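Local coordinates for protein ribonuclease J (Methanolobus psychrophilus R15, PDB 5HAB) that probably degrades RNA from its 5' end as a zinc-dependent exoribonuclease of the metallo-beta-lactamase and beta-CASP family, at residues 389-394 / 401-406; 351-356 / 369-374; 443-448 / 454-459; 426-431 / 439-444. The protein carries 1 engineered substitution. All coordinates share one frame; numbering follows the deposited sequence.

Contact 1. Residues 389-394 / 401-406; sequences ALETKL and IYDNVH. With nucleotides of chain D.
His406 NE2 donates a hydrogen bond to OP3 of nucleotide A1 of chain D, 2.8 Å long with an N-H...O angle of 152°. The phosphate oxygen lies at the edge of the imidazole, in the ring plane, and Arg273 holds ND1 on the same ring, so partners at both nitrogens fix its rotation. Back along the chain, strand 400-402 carries the packing against helix 381-396, within the beta-alpha-beta unit that also contains strand 370-374. Glu391 is extended beyond CG and brings its carboxylate over Ile401, where OE2 rests 3.9 Å from CG2. The other branch of Ile401 serves the next helical turn: CD1 meets Leu394 CB at 4.2 Å. With CG1 anti to the carbonyl carbon (chi1 -50°) and CG2 anti to the nitrogen, the branches part, one to each helical residue. Glu391 OE1 also approaches Asp403 OD2 to 3.9 Å, with the carboxylate planes 86° apart. Arg387, one turn earlier on the helix, forms salt bridges to both acids, through NE to Glu391 and NH2 to Asp403. Its guanidinium probably offsets their mutual repulsion, turning two like charges into a bridge between the helix and the loop that leads to the RNA phosphate.

Contact 2. Residues 351-356 / 369-374; sequences AVLGRI and DRIIFS. With nucleotides of chain D.
Three first torsions converge on one methyl group. Leu353 carries CG opposite its backbone nitrogen (chi1 -173°), which projects CD2 from the helix toward the sheet; Phe373 instead keeps CG beside its own nitrogen, anti to the carbonyl carbon (chi1 -67°), and its distal rim comes back toward the helix; Ile371 sets CG2 anti to its nitrogen, which brings that branch to the same methyl. Leu353 CD2 then lies 3.9 Å from Phe373 CZ and approaches the ring obliquely. Ile371 CG2 meets the same methyl, Leu353 CD2, at 4.1 Å, the two side chains crossing at a slant. The backbones remain well apart, 9.5 Å between the CA atoms of Leu353 and Ile371, so the short helix reaches the sheet through side-chain ends. That sheet is the parallel one of the beta-CASP domain, in which strand 370-374 runs between strands 262-266 and 400-402. Leu390 of helix 381-396 and Thr265 of strand 262-266 each touch both Leu353 and Phe373, adding further walls to this buried apolar cluster. At the start of the helix, Ala351 takes the N-cap position and faces the RNA: its backbone N comes within 3.3 Å of O2' of nucleotide A4 of chain D, and its CB lies 3.8 Å from O3' of that ribose. Val352 packs on a phosphate of the bound RNA, where the positive end of the helix dipole would probably favour the negatively charged backbone.

Contact 3. Residues 443-448 / 454-459; sequences QMAEDA and DTLHLL. With SO4 (sulfate ion), chain M.
Ala445 directs its methyl group into the fork of Leu456, which meets it with both branches: Ala445 CB lies 3.9 Å from Leu456 CD1 and 4.1 Å from Leu456 CD2. A chi1 of 169° in Leu456 carries the fork away from its own backbone nitrogen and out to the last turns of helix 435-447. Glu446 adds only its aliphatic part, with CG alongside Leu456 CD2 at 4.2 Å, while its carboxylate turns to a salt bridge with Arg460 of the fourth subunit. One residue beyond Leu456, His457 faces elsewhere. Its imidazole meets the ring of His427 with the planes about 35° apart, and its NE2 is hydrogen-bonded to ND1 of that histidine. On the other nitrogen, ND1 is modelled as donating to O1 of a sulfate ion at 163°, but the 2.5 Å between His457 ND1 and sulfate O1 is too short to be relied on. The sulfur lies at the edge of the ring, in its plane. Segment 454-459 has no regular secondary structure of its own, yet Thr455 and His457 both make backbone hydrogen bonds with Val428 of strand 427-431. Successive residues thus serve different chemistries, Leu456 packing its two methyls on the helix and His457 presenting a polar edge that would suit an anion, although this sulfate probably came from the crystallisation liquor.

Contact 4. Residues 426-431 / 439-444; sequences EHVIPA and SEYIQM
Strand 427-431, which pairs with strand 222-228 in a mixed sheet of the metallo-beta-lactamase fold, is covered here by helix 435-447, which follows it in the chain and lays Tyr441 across Val428 and Pro430. A chi1 of -174° swings the tyrosine ring clear of the helix toward the strand. Near the ring's root, Pro430 CB approaches Tyr441 CD1 at 4.0 Å. Farther out, Val428 CG1 sits 3.6 Å from Tyr441 CE1 and only 3.2 Å from Tyr441 OH, a tight fit between a methyl and the phenolic oxygen. Both aliphatic residues approach the ring obliquely, and the side chain of Val428 crosses that of Tyr441 at about a right angle. Between Val428 and Pro430, Ile429 points away from the helix, and its side chain touches Ala224 of strand 222-228 and Leu465 of strand 464-469. Met444, one turn beyond Tyr441, folds back to set its CE over one face of the Tyr441 ring, 3.3 Å above the plane and offset toward the rim. Beyond the two segments, His416 of helix 413-423 forms an edge-to-face pair with the tyrosine, and Leu420 of that helix touches both Tyr441 and Val428. With methyl, proline and methionine groups along its flanks, the long aromatic side chain probably joins helix to sheet mainly by dispersion, and the packing on several sides should restrict the turning of its ring.

The four contacts form two pairs on well-separated parts of the chain. Contacts 2 and 1, in chain order, have centres 8 Å apart and share the parallel sheet of the beta-CASP region, where strands 370-374 and 400-402 are neighbours; each also reaches the RNA. Contacts 4 and 3 come later, overlap in Gln443 and Met444 on helix 435-447, and have centres only 4 Å apart. Strand 427-431 of contact 4, to which loop 454-459 of contact 3 is hydrogen-bonded, belongs to a different, mixed sheet, and both contacts touch the fourth subunit. Between the pairs, centres lie about 35 to 43 Å apart. The chain thus completes its beta-CASP core before returning to the metallo-beta-lactamase part.

Contact 1. Residues 389-394 / 401-406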
# COMPACT_ATOMS: atom_id res chain seq x y z
N ALA B 389 5.35 17.86 7.54
CA ALA B 389 6.18 18.86 8.21
C ALA B 389 5.45 19.47 9.41
O ALA B 389 6.02 19.59 10.50
CB ALA B 389 6.59 19.95 7.22
N LEU B 390 4.19 19.84 9.20
CA LEU B 390 3.38 20.40 10.28
C LEU B 390 3.31 19.45 11.48
O LEU B 390 3.60 19.83 12.61
CB LEU B 390 1.96 20.70 9.78
CG LEU B 390 0.99 21.22 10.85
CD1 LEU B 390 1.35 22.65 11.25
CD2 LEU B 390 -0.45 21.13 10.38
N GLU B 391 2.93 18.20 11.20
CA GLU B 391 2.75 17.21 12.25
C GLU B 391 4.06 16.89 12.96
O GLU B 391 4.08 16.76 14.18
CB GLU B 391 2.14 15.93 11.68
CG GLU B 391 0.63 15.90 11.75
CD GLU B 391 0.04 14.63 11.19
OE1 GLU B 391 -0.73 14.71 10.21
OE2 GLU B 391 0.33 13.54 11.74
N THR B 392 5.14 16.77 12.20
CA THR B 392 6.46 16.53 12.76
C THR B 392 6.85 17.65 13.73
O THR B 392 7.35 17.38 14.82
CB THR B 392 7.54 16.40 11.67
OG1 THR B 392 7.22 15.31 10.80
CG2 THR B 392 8.91 16.15 12.30
N LYS B 393 6.61 18.90 13.34
CA LYS B 393 6.91 20.03 14.23
C LYS B 393 6.06 19.99 15.50
O LYS B 393 6.59 20.12 16.63
CB LYS B 393 6.71 21.36 13.49
CG LYS B 393 7.73 21.59 12.39
CD LYS B 393 7.36 22.78 11.53
CE LYS B 393 8.24 22.85 10.31
NZ LYS B 393 7.79 23.89 9.34
N LEU B 394 4.75 19.80 15.33
CA LEU B 394 3.84 19.76 16.47
C LEU B 394 4.18 18.63 17.45
O LEU B 394 4.17 18.84 18.66
CB LEU B 394 2.40 19.61 15.97
CG LEU B 394 1.86 20.80 15.18
CD1 LEU B 394 0.51 20.47 14.56
CD2 LEU B 394 1.77 22.03 16.05
N ILE B 401 -1.56 14.12 18.44
CA ILE B 401 -2.30 14.31 17.19
C ILE B 401 -3.50 13.39 17.08
O ILE B 401 -3.36 12.17 17.08
CB ILE B 401 -1.37 14.10 15.98
CG1 ILE B 401 -0.09 14.93 16.14
CG2 ILE B 401 -2.10 14.45 14.69
CD1 ILE B 401 -0.34 16.41 16.23
N TYR B 402 -4.69 13.98 16.96
CA TYR B 402 -5.89 13.22 16.62
C TYR B 402 -6.22 13.47 15.16
O TYR B 402 -6.66 14.56 14.80
CB TYR B 402 -7.06 13.61 17.51
CG TYR B 402 -6.90 13.24 18.96
CD1 TYR B 402 -6.03 13.94 19.78
CD2 TYR B 402 -7.63 12.20 19.52
CE1 TYR B 402 -5.88 13.62 21.11
CE2 TYR B 402 -7.49 11.87 20.86
CZ TYR B 402 -6.61 12.58 21.65
OH TYR B 402 -6.45 12.27 22.97
N ASP B 403 -6.01 12.47 14.32
CA ASP B 403 -6.13 12.64 12.88
C ASP B 403 -7.44 12.06 12.36
O ASP B 403 -8.06 11.22 13.01
CB ASP B 403 -4.94 11.97 12.18
CG ASP B 403 -4.68 12.53 10.80
OD1 ASP B 403 -5.51 13.32 10.30
OD2 ASP B 403 -3.64 12.17 10.21
N ASN B 404 -7.85 12.51 11.18
CA ASN B 404 -8.94 11.92 10.42
C ASN B 404 -10.27 11.81 11.17
O ASN B 404 -11.04 10.88 10.93
CB ASN B 404 -8.53 10.53 9.91
CG ASN B 404 -9.10 10.21 8.54
OD1 ASN B 404 -9.56 11.11 7.82
ND2 ASN B 404 -9.08 8.94 8.18
N VAL B 405 -10.55 12.75 12.07
CA VAL B 405 -11.84 12.76 12.76
C VAL B 405 -12.84 13.36 11.79
O VAL B 405 -13.22 14.53 11.91
CB VAL B 405 -11.77 13.55 14.07
CG1 VAL B 405 -13.05 13.33 14.88
CG2 VAL B 405 -10.54 13.15 14.87
N HIS B 406 -13.27 12.56 10.83
CA HIS B 406 -13.86 13.12 9.63
C HIS B 406 -14.66 12.07 8.88
O HIS B 406 -14.44 10.87 9.04
CB HIS B 406 -12.74 13.70 8.74
CG HIS B 406 -13.19 14.11 7.37
ND1 HIS B 406 -13.88 15.27 7.12
CD2 HIS B 406 -12.99 13.53 6.16
CE1 HIS B 406 -14.12 15.38 5.83
NE2 HIS B 406 -13.59 14.33 5.22
OP3 A D 1 -12.80 13.60 2.61
P A D 1 -13.57 13.91 1.39
OP1 A D 1 -14.58 14.96 1.70
OP2 A D 1 -14.03 12.63 0.80
O5' A D 1 -12.55 14.50 0.33
C5' A D 1 -11.66 15.55 0.66
C4' A D 1 -11.13 16.22 -0.58
O4' A D 1 -10.17 15.33 -1.22
C3' A D 1 -12.19 16.53 -1.63
O3' A D 1 -11.90 17.76 -2.30
C2' A D 1 -12.07 15.36 -2.61
O2' A D 1 -12.48 15.66 -3.93
C1' A D 1 -10.58 15.03 -2.54
N9 A D 1 -10.32 13.61 -2.78
C8 A D 1 -11.06 12.55 -2.30
N7 A D 1 -10.63 11.37 -2.67
C5 A D 1 -9.52 11.66 -3.45
C6 A D 1 -8.61 10.83 -4.14
N6 A D 1 -8.69 9.50 -4.15
N1 A D 1 -7.62 11.44 -4.83
C2 A D 1 -7.54 12.78 -4.82
N3 A D 1 -8.33 13.66 -4.21
C4 A D 1 -9.31 13.03 -3.53

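Contact 2. Residues 351-356 / 369-374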
# COMPACT_ATOMS: atom_id res chain seq x y z
N ALA B 351 -1.01 29.57 7.28
CA ALA B 351 -2.19 29.35 8.09
C ALA B 351 -1.84 29.44 9.58
O ALA B 351 -0.67 29.33 9.94
CB ALA B 351 -2.82 28.01 7.77
N VAL B 352 -2.84 29.62 10.43
CA VAL B 352 -2.60 29.84 11.85
C VAL B 352 -1.85 28.68 12.49
O VAL B 352 -0.86 28.90 13.19
CB VAL B 352 -3.92 30.08 12.62
CG1 VAL B 352 -3.61 30.29 14.08
CG2 VAL B 352 -4.63 31.32 12.09
N LEU B 353 -2.27 27.45 12.21
CA LEU B 353 -1.67 26.28 12.85
C LEU B 353 -0.23 26.11 12.41
O LEU B 353 0.64 25.74 13.20
CB LEU B 353 -2.48 25.02 12.54
CG LEU B 353 -2.05 23.75 13.30
CD1 LEU B 353 -1.99 24.02 14.80
CD2 LEU B 353 -2.99 22.59 13.00
N GLY B 354 0.03 26.38 11.13
CA GLY B 354 1.38 26.31 10.60
C GLY B 354 2.30 27.35 11.23
O GLY B 354 3.50 27.14 11.34
N ARG B 355 1.72 28.47 11.64
CA ARG B 355 2.49 29.54 12.25
C ARG B 355 2.75 29.21 13.72
O ARG B 355 3.82 29.49 14.25
CB ARG B 355 1.77 30.88 12.09
CG ARG B 355 2.15 31.61 10.80
CD ARG B 355 1.17 32.72 10.43
NE ARG B 355 0.69 33.46 11.59
CZ ARG B 355 1.40 34.39 12.23
NH1 ARG B 355 2.62 34.70 11.80
NH2 ARG B 355 0.89 35.00 13.28
N ILE B 356 1.76 28.60 14.37
CA ILE B 356 1.93 28.11 15.73
C ILE B 356 3.04 27.07 15.77
O ILE B 356 3.86 27.06 16.69
CB ILE B 356 0.62 27.52 16.28
CG1 ILE B 356 -0.43 28.62 16.48
CG2 ILE B 356 0.87 26.77 17.58
CD1 ILE B 356 -1.69 28.11 17.14
N ASP B 369 -0.56 18.60 24.99
CA ASP B 369 -1.51 19.38 24.19
C ASP B 369 -2.11 18.57 23.05
O ASP B 369 -1.42 17.80 22.38
CB ASP B 369 -0.84 20.65 23.64
CG ASP B 369 -0.68 21.73 24.70
OD1 ASP B 369 -1.50 21.76 25.64
OD2 ASP B 369 0.25 22.55 24.58
N ARG B 370 -3.42 18.73 22.85
CA ARG B 370 -4.13 17.91 21.88
C ARG B 370 -4.57 18.71 20.63
O ARG B 370 -5.28 19.72 20.71
CB ARG B 370 -5.32 17.25 22.59
CG ARG B 370 -4.92 16.10 23.53
CD ARG B 370 -5.88 15.98 24.72
NE ARG B 370 -7.24 16.25 24.28
CZ ARG B 370 -8.15 15.31 24.06
NH1 ARG B 370 -7.85 14.03 24.26
NH2 ARG B 370 -9.37 15.65 23.65
N ILE B 371 -4.11 18.25 19.47
CA ILE B 371 -4.46 18.88 18.20
C ILE B 371 -5.35 17.96 17.37
O ILE B 371 -4.93 16.87 16.97
CB ILE B 371 -3.21 19.31 17.43
CG1 ILE B 371 -2.37 20.21 18.34
CG2 ILE B 371 -3.58 20.02 16.14
CD1 ILE B 371 -1.11 20.72 17.73
N ILE B 372 -6.57 18.41 17.13
CA ILE B 372 -7.57 17.60 16.45
C ILE B 372 -7.77 18.07 15.01
O ILE B 372 -8.32 19.14 14.76
CB ILE B 372 -8.91 17.64 17.21
CG1 ILE B 372 -8.75 17.06 18.61
CG2 ILE B 372 -9.98 16.89 16.43
CD1 ILE B 372 -8.66 18.10 19.70
N PHE B 373 -7.32 17.24 14.07
CA PHE B 373 -7.56 17.45 12.66
C PHE B 373 -8.90 16.83 12.27
O PHE B 373 -9.00 15.63 12.05
CB PHE B 373 -6.44 16.83 11.82
CG PHE B 373 -5.11 17.50 11.99
CD1 PHE B 373 -4.36 17.28 13.13
CD2 PHE B 373 -4.60 18.32 11.00
CE1 PHE B 373 -3.13 17.89 13.29
CE2 PHE B 373 -3.37 18.93 11.15
CZ PHE B 373 -2.63 18.72 12.30
N SER B 374 -9.94 17.66 12.19
CA SER B 374 -11.23 17.19 11.73
C SER B 374 -11.28 17.26 10.21
O SER B 374 -12.05 18.03 9.63
CB SER B 374 -12.35 18.01 12.34
OG SER B 374 -13.58 17.35 12.16
P A D 4 -8.97 27.45 3.89
OP1 A D 4 -9.18 26.97 5.28
OP2 A D 4 -9.99 28.32 3.26
O5' A D 4 -7.56 28.20 3.81
C5' A D 4 -6.77 28.37 4.98
C4' A D 4 -5.37 28.83 4.64
O4' A D 4 -5.04 28.50 3.27
C3' A D 4 -5.11 30.32 4.74
O3' A D 4 -4.92 30.75 6.07
C2' A D 4 -3.88 30.50 3.84
O2' A D 4 -2.70 30.15 4.54
C1' A D 4 -4.14 29.46 2.75
N9 A D 4 -4.70 30.04 1.51
C8 A D 4 -6.02 30.10 1.12
N7 A D 4 -6.20 30.67 -0.04
C5 A D 4 -4.92 31.02 -0.45
C6 A D 4 -4.43 31.66 -1.61
N6 A D 4 -5.20 32.09 -2.60
N1 A D 4 -3.09 31.85 -1.70
C2 A D 4 -2.31 31.42 -0.70
N3 A D 4 -2.65 30.80 0.43
C4 A D 4 -3.99 30.63 0.50

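Contact 3. Residues 443-448 / 454-459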
# COMPACT_ATOMS: atom_id res chain seq x y z
N GLN B 443 -17.84 0.30 -14.07
CA GLN B 443 -18.15 -1.07 -13.67
C GLN B 443 -19.45 -1.12 -12.85
O GLN B 443 -20.33 -1.98 -13.09
CB GLN B 443 -16.99 -1.69 -12.89
CG GLN B 443 -15.78 -1.93 -13.80
CD GLN B 443 -14.60 -2.55 -13.08
OE1 GLN B 443 -14.12 -2.02 -12.07
NE2 GLN B 443 -14.11 -3.67 -13.60
N MET B 444 -19.58 -0.19 -11.91
CA MET B 444 -20.85 -0.09 -11.18
C MET B 444 -22.07 0.09 -12.11
O MET B 444 -23.08 -0.59 -11.97
CB MET B 444 -20.78 1.05 -10.16
CG MET B 444 -22.00 1.18 -9.26
SD MET B 444 -23.40 2.05 -10.01
CE MET B 444 -22.65 3.63 -10.41
N ALA B 445 -21.96 1.01 -13.07
CA ALA B 445 -23.08 1.32 -13.95
C ALA B 445 -23.42 0.15 -14.86
O ALA B 445 -24.59 -0.09 -15.16
CB ALA B 445 -22.77 2.56 -14.79
N GLU B 446 -22.40 -0.58 -15.29
CA GLU B 446 -22.63 -1.80 -16.06
C GLU B 446 -23.42 -2.80 -15.23
O GLU B 446 -24.34 -3.44 -15.74
CB GLU B 446 -21.31 -2.43 -16.52
CG GLU B 446 -20.59 -1.63 -17.60
CD GLU B 446 -19.23 -2.21 -17.95
OE1 GLU B 446 -18.79 -2.06 -19.11
OE2 GLU B 446 -18.60 -2.82 -17.07
N ASP B 447 -23.10 -2.92 -13.94
CA ASP B 447 -23.92 -3.77 -13.07
C ASP B 447 -25.37 -3.29 -13.04
O ASP B 447 -26.29 -4.09 -12.88
CB ASP B 447 -23.36 -3.82 -11.64
CG ASP B 447 -22.08 -4.61 -11.54
OD1 ASP B 447 -21.75 -5.34 -12.51
OD2 ASP B 447 -21.40 -4.51 -10.50
N ALA B 448 -25.58 -1.99 -13.22
CA ALA B 448 -26.93 -1.42 -13.16
C ALA B 448 -27.65 -1.53 -14.50
O ALA B 448 -28.76 -1.04 -14.65
CB ALA B 448 -26.87 0.04 -12.71
N ASP B 454 -22.69 3.26 -25.37
CA ASP B 454 -24.07 3.18 -25.80
C ASP B 454 -24.96 4.08 -24.95
O ASP B 454 -25.45 5.11 -25.43
CB ASP B 454 -24.56 1.73 -25.74
CG ASP B 454 -26.04 1.59 -26.04
OD1 ASP B 454 -26.56 2.36 -26.88
OD2 ASP B 454 -26.69 0.70 -25.44
N THR B 455 -25.13 3.72 -23.68
CA THR B 455 -25.89 4.52 -22.73
C THR B 455 -24.99 5.04 -21.60
O THR B 455 -25.44 5.73 -20.69
CB THR B 455 -27.01 3.71 -22.09
OG1 THR B 455 -26.44 2.57 -21.44
CG2 THR B 455 -27.99 3.23 -23.16
N LEU B 456 -23.71 4.71 -21.68
CA LEU B 456 -22.74 5.05 -20.65
C LEU B 456 -21.51 5.60 -21.36
O LEU B 456 -20.99 4.95 -22.26
CB LEU B 456 -22.39 3.82 -19.80
CG LEU B 456 -21.20 3.90 -18.84
CD1 LEU B 456 -21.49 4.82 -17.66
CD2 LEU B 456 -20.80 2.51 -18.35
N HIS B 457 -21.06 6.79 -20.97
CA HIS B 457 -20.07 7.48 -21.79
C HIS B 457 -18.86 8.00 -21.02
O HIS B 457 -18.99 8.73 -20.03
CB HIS B 457 -20.74 8.62 -22.55
CG HIS B 457 -21.99 8.18 -23.26
ND1 HIS B 457 -21.97 7.66 -24.53
CD2 HIS B 457 -23.28 8.13 -22.84
CE1 HIS B 457 -23.20 7.33 -24.88
NE2 HIS B 457 -24.01 7.60 -23.88
N LEU B 458 -17.69 7.63 -21.51
CA LEU B 458 -16.43 8.05 -20.94
C LEU B 458 -15.87 9.24 -21.71
O LEU B 458 -15.42 9.10 -22.84
CB LEU B 458 -15.42 6.89 -20.96
CG LEU B 458 -14.01 7.19 -20.48
CD1 LEU B 458 -14.03 7.83 -19.09
CD2 LEU B 458 -13.15 5.93 -20.49
N LEU B 459 -15.96 10.42 -21.11
CA LEU B 459 -15.44 11.64 -21.72
C LEU B 459 -14.08 12.07 -21.16
O LEU B 459 -13.82 11.94 -19.96
CB LEU B 459 -16.45 12.78 -21.53
CG LEU B 459 -17.83 12.61 -22.15
CD1 LEU B 459 -18.61 13.91 -22.07
CD2 LEU B 459 -17.70 12.16 -23.60
S SO4 M . -19.41 7.02 -27.32
O1 SO4 M . -20.13 6.99 -26.05
O2 SO4 M . -20.01 6.06 -28.24
O3 SO4 M . -18.00 6.67 -27.09
O4 SO4 M . -19.49 8.36 -27.90

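Contact 4. Residues 426-431 / 439-444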
# COMPACT_ATOMS: atom_id res chain seq x y z
N GLU B 426 -31.22 8.02 -19.21
CA GLU B 426 -31.05 7.36 -20.49
C GLU B 426 -29.57 7.23 -20.83
O GLU B 426 -29.15 6.26 -21.45
CB GLU B 426 -31.79 8.15 -21.58
CG GLU B 426 -31.76 7.55 -22.96
CD GLU B 426 -32.60 8.34 -23.94
OE1 GLU B 426 -33.27 9.30 -23.49
OE2 GLU B 426 -32.60 8.01 -25.14
N HIS B 427 -28.79 8.22 -20.41
CA HIS B 427 -27.35 8.24 -20.62
C HIS B 427 -26.67 8.66 -19.33
O HIS B 427 -27.17 9.53 -18.62
CB HIS B 427 -26.96 9.20 -21.75
CG HIS B 427 -27.53 8.83 -23.09
ND1 HIS B 427 -26.88 7.99 -23.97
CD2 HIS B 427 -28.68 9.20 -23.70
CE1 HIS B 427 -27.60 7.85 -25.06
NE2 HIS B 427 -28.70 8.57 -24.93
N VAL B 428 -25.51 8.07 -19.04
CA VAL B 428 -24.75 8.44 -17.85
C VAL B 428 -23.34 8.85 -18.23
O VAL B 428 -22.71 8.21 -19.07
CB VAL B 428 -24.71 7.31 -16.81
CG1 VAL B 428 -24.29 7.87 -15.46
CG2 VAL B 428 -26.05 6.63 -16.71
N ILE B 429 -22.86 9.92 -17.61
CA ILE B 429 -21.51 10.41 -17.86
C ILE B 429 -20.82 10.65 -16.53
O ILE B 429 -21.25 11.51 -15.75
CB ILE B 429 -21.52 11.71 -18.71
CG1 ILE B 429 -22.23 11.49 -20.05
CG2 ILE B 429 -20.10 12.25 -18.90
CD1 ILE B 429 -23.73 11.77 -20.01
N PRO B 430 -19.75 9.89 -16.25
CA PRO B 430 -19.02 10.17 -15.01
C PRO B 430 -18.12 11.39 -15.13
O PRO B 430 -17.56 11.65 -16.19
CB PRO B 430 -18.20 8.89 -14.80
CG PRO B 430 -18.03 8.31 -16.16
CD PRO B 430 -19.31 8.65 -16.90
N ALA B 431 -17.99 12.12 -14.03
CA ALA B 431 -17.23 13.36 -14.00
C ALA B 431 -16.51 13.50 -12.66
O ALA B 431 -16.60 12.61 -11.81
CB ALA B 431 -18.15 14.54 -14.24
N SER B 439 -13.43 4.57 -14.38
CA SER B 439 -13.44 3.11 -14.58
C SER B 439 -14.23 2.41 -13.48
O SER B 439 -15.03 1.49 -13.76
CB SER B 439 -12.02 2.56 -14.62
OG SER B 439 -11.28 3.14 -15.68
N GLU B 440 -14.02 2.86 -12.24
CA GLU B 440 -14.80 2.32 -11.13
C GLU B 440 -16.29 2.53 -11.40
O GLU B 440 -17.12 1.59 -11.34
CB GLU B 440 -14.43 2.99 -9.80
CG GLU B 440 -12.94 3.15 -9.53
CD GLU B 440 -12.29 1.90 -9.00
OE1 GLU B 440 -13.02 0.92 -8.70
OE2 GLU B 440 -11.05 1.90 -8.86
N TYR B 441 -16.62 3.79 -11.72
CA TYR B 441 -18.02 4.14 -11.94
C TYR B 441 -18.62 3.28 -13.04
O TYR B 441 -19.75 2.81 -12.93
CB TYR B 441 -18.20 5.63 -12.29
CG TYR B 441 -19.67 5.97 -12.35
CD1 TYR B 441 -20.41 5.77 -13.51
CD2 TYR B 441 -20.34 6.42 -11.22
CE1 TYR B 441 -21.77 6.04 -13.56
CE2 TYR B 441 -21.69 6.71 -11.26
CZ TYR B 441 -22.40 6.51 -12.43
OH TYR B 441 -23.75 6.78 -12.46
N ILE B 442 -17.85 3.10 -14.11
CA ILE B 442 -18.28 2.36 -15.29
C ILE B 442 -18.65 0.94 -14.91
O ILE B 442 -19.68 0.42 -15.37
CB ILE B 442 -17.18 2.37 -16.38
CG1 ILE B 442 -17.15 3.72 -17.10
CG2 ILE B 442 -17.37 1.21 -17.36
CD1 ILE B 442 -15.91 3.92 -17.94
N GLN B 443 -17.84 0.30 -14.07
CA GLN B 443 -18.15 -1.07 -13.67
C GLN B 443 -19.45 -1.12 -12.85
O GLN B 443 -20.33 -1.98 -13.09
CB GLN B 443 -16.99 -1.69 -12.89
CG GLN B 443 -15.78 -1.93 -13.80
CD GLN B 443 -14.60 -2.55 -13.08
OE1 GLN B 443 -14.12 -2.02 -12.07
NE2 GLN B 443 -14.11 -3.67 -13.60
N MET B 444 -19.58 -0.19 -11.91
CA MET B 444 -20.85 -0.09 -11.18
C MET B 444 -22.07 0.09 -12.11
O MET B 444 -23.08 -0.59 -11.97
CB MET B 444 -20.78 1.05 -10.16
CG MET B 444 -22.00 1.18 -9.26
SD MET B 444 -23.40 2.05 -10.01
CE MET B 444 -22.65 3.63 -10.41